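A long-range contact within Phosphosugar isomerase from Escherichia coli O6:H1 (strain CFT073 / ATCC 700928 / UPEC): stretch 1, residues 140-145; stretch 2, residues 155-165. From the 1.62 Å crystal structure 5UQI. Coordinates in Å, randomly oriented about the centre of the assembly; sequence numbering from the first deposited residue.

Stretch 1, residues 140-145: EIPVKS
Stretch 2, residues 155-165: SCSSTVVLVVG

The centre of this contact is aliphatic. Ile141, buried and with its CA-to-CB bond directed toward the helix, gives up 84 Å² to the other stretch, the largest share of any residue here. With the rotamer m, t (chi1 -57°, chi2 178°), Ile141 places CG2 3.4 Å from CG1 of Val160 and 4.2 Å from CG2 of Val164; its CD1 lies 3.9 Å from CG1 of Val164 and 4.2 Å from CG2 of Val161. One isoleucine thus meets three valines of the helix, and the i, i+4 spacing of Val160 and Val164 places both on the same side of it, each with CA-to-CB toward stretch 1. All three valines are t (chi1 174°, 180° and 163° for Val160, Val161 and Val164); Val161 points sideways and is touched from its flank.

The second apolar anchor is Val143, also toward and t (chi1 -179°). Its CG2 stands 4.3 Å from CB of Val160, and its CG1 lies 4.0 Å from CB of Cys156 and 3.9 Å from both CA and CB of Ser157. Small residues suit this turn of the helix, because the valine methyl packs close to the backbone: the CA atoms of Val143 and Ser157 are 5.9 Å apart, against 7.1 Å for Ile141 and Val161 and 7.1 Å for Ser145 and Cys156. This register runs antiparallel, stretch 1 advancing as the helix numbering falls.

Stretch 1 is largely extended, with phi/psi of -118/93 at Ile141, -70/133 at Pro142 and -135/112 at Val143. The alternation sends Ile141 and Val143 toward the helix and Pro142, with its C-gamma endo ring, away. Lys144 breaks the extension at -62/-49, and Ser145 returns to -155/166. Stretch 2 is helical from Cys156 through Gly165, with phi near -60° to -70° and psi near -35° to -50°; its i to i+4 bonds run from Thr159 N to Ser155 O (3.0 Å) through Gly165 N to Val161 O (2.8 Å).

At the polar edge, Cys156 (chi1 -66°, m) points toward stretch 1. Its CB approaches Ser145 O to 3.3 Å, and this buried carbonyl oxygen has no polar partner in the model. Exposed Lys144 starts sideways with chi1 off-well at 24°, then bends at chi2 (82°, p) and runs extended through chi3 (163°, t) and chi4 (-176°, t), setting NZ of Lys144 4.1 Å from SG of Cys156; NZ is hydrogen-bonded elsewhere in the structure. No hydrogen bond crosses between the stretches, so their direct contact, burying 348 Å² in total, rests on packing.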

# COMPACT_ATOMS: atom_id res chain seq x y z
N GLU A 140 -5.37 -7.64 4.78
CA GLU A 140 -6.06 -6.83 5.78
C GLU A 140 -4.96 -6.20 6.65
O GLU A 140 -4.06 -6.89 7.17
CB GLU A 140 -7.05 -7.69 6.60
CG GLU A 140 -7.86 -6.91 7.63
CD GLU A 140 -8.88 -7.82 8.33
OE1 GLU A 140 -8.42 -8.49 9.27
OE2 GLU A 140 -10.08 -7.94 7.94
N ILE A 141 -4.97 -4.87 6.69
CA ILE A 141 -3.99 -4.12 7.49
C ILE A 141 -4.85 -3.37 8.51
O ILE A 141 -5.30 -2.26 8.22
CB ILE A 141 -3.18 -3.15 6.63
CG1 ILE A 141 -2.48 -3.94 5.49
CG2 ILE A 141 -2.19 -2.38 7.54
CD1 ILE A 141 -1.67 -3.13 4.51
N PRO A 142 -5.06 -3.97 9.69
CA PRO A 142 -6.00 -3.41 10.65
C PRO A 142 -5.46 -2.09 11.25
O PRO A 142 -4.27 -1.99 11.61
CB PRO A 142 -6.11 -4.53 11.71
CG PRO A 142 -4.77 -5.19 11.68
CD PRO A 142 -4.24 -5.06 10.27
N VAL A 143 -6.32 -1.09 11.28
CA VAL A 143 -6.01 0.19 11.90
C VAL A 143 -7.23 0.58 12.72
O VAL A 143 -8.30 0.86 12.17
CB VAL A 143 -5.69 1.29 10.84
CG1 VAL A 143 -5.36 2.62 11.54
CG2 VAL A 143 -4.56 0.84 9.88
N LYS A 144 -7.05 0.59 14.03
CA LYS A 144 -8.07 0.87 15.05
C LYS A 144 -8.69 2.27 14.98
O LYS A 144 -9.92 2.44 15.03
CB LYS A 144 -7.47 0.64 16.47
CG LYS A 144 -5.92 0.75 16.60
CD LYS A 144 -5.34 2.19 16.74
CE LYS A 144 -3.89 2.22 17.26
NZ LYS A 144 -3.28 3.58 17.50
N SER A 145 -7.81 3.27 14.90
CA SER A 145 -8.16 4.68 15.01
C SER A 145 -7.09 5.48 14.26
O SER A 145 -6.01 4.96 13.95
CB SER A 145 -8.12 5.11 16.48
OG SER A 145 -8.75 6.37 16.65
N SER A 155 -3.11 9.06 9.40
CA SER A 155 -1.90 9.34 10.20
C SER A 155 -1.50 7.95 10.62
O SER A 155 -0.60 7.36 10.01
CB SER A 155 -2.25 10.26 11.39
OG SER A 155 -3.49 9.79 11.95
N CYS A 156 -2.24 7.37 11.58
CA CYS A 156 -1.96 5.97 11.91
C CYS A 156 -2.10 5.11 10.61
O CYS A 156 -1.25 4.26 10.39
CB CYS A 156 -2.91 5.44 12.95
SG CYS A 156 -2.65 6.29 14.52
N SER A 157 -3.17 5.29 9.82
CA SER A 157 -3.38 4.33 8.71
C SER A 157 -2.34 4.50 7.59
O SER A 157 -1.81 3.48 7.10
CB SER A 157 -4.76 4.46 8.12
OG SER A 157 -4.90 5.80 7.68
N SER A 158 -2.05 5.73 7.16
CA SER A 158 -1.08 5.95 6.09
C SER A 158 0.30 5.49 6.53
O SER A 158 1.05 4.91 5.72
CB SER A 158 -1.12 7.46 5.66
OG SER A 158 -1.13 8.28 6.86
N THR A 159 0.65 5.72 7.79
CA THR A 159 1.95 5.28 8.26
C THR A 159 2.00 3.77 8.35
O THR A 159 3.00 3.23 7.96
CB THR A 159 2.31 5.90 9.64
OG1 THR A 159 2.50 7.32 9.40
CG2 THR A 159 3.59 5.28 10.28
N VAL A 160 0.93 3.10 8.83
CA VAL A 160 1.00 1.65 8.92
C VAL A 160 1.17 1.00 7.54
O VAL A 160 1.94 0.02 7.36
CB VAL A 160 -0.28 1.11 9.60
CG1 VAL A 160 -0.26 -0.38 9.56
CG2 VAL A 160 -0.28 1.56 11.06
N VAL A 161 0.39 1.46 6.55
CA VAL A 161 0.49 0.93 5.21
C VAL A 161 1.91 1.18 4.63
O VAL A 161 2.46 0.29 3.96
CB VAL A 161 -0.58 1.55 4.28
CG1 VAL A 161 -0.41 0.95 2.90
CG2 VAL A 161 -1.92 1.10 4.81
N LEU A 162 2.50 2.33 4.95
CA LEU A 162 3.87 2.57 4.45
C LEU A 162 4.85 1.57 5.06
O LEU A 162 5.67 1.01 4.35
CB LEU A 162 4.31 4.01 4.83
CG LEU A 162 5.78 4.37 4.49
CD1 LEU A 162 6.04 4.28 2.99
CD2 LEU A 162 6.01 5.79 4.98
N VAL A 163 4.73 1.35 6.37
CA VAL A 163 5.67 0.41 7.01
C VAL A 163 5.49 -1.02 6.49
O VAL A 163 6.47 -1.69 6.14
CB VAL A 163 5.48 0.46 8.54
CG1 VAL A 163 6.33 -0.59 9.24
CG2 VAL A 163 5.91 1.84 9.05
N VAL A 164 4.21 -1.43 6.35
CA VAL A 164 3.92 -2.76 5.80
C VAL A 164 4.49 -2.91 4.37
O VAL A 164 5.19 -3.87 4.03
CB VAL A 164 2.39 -3.00 5.81
CG1 VAL A 164 2.04 -4.15 4.89
CG2 VAL A 164 1.91 -3.24 7.25
N GLY A 165 4.18 -1.91 3.52
CA GLY A 165 4.63 -1.97 2.10
C GLY A 165 6.15 -1.94 1.99
O GLY A 165 6.72 -2.62 1.14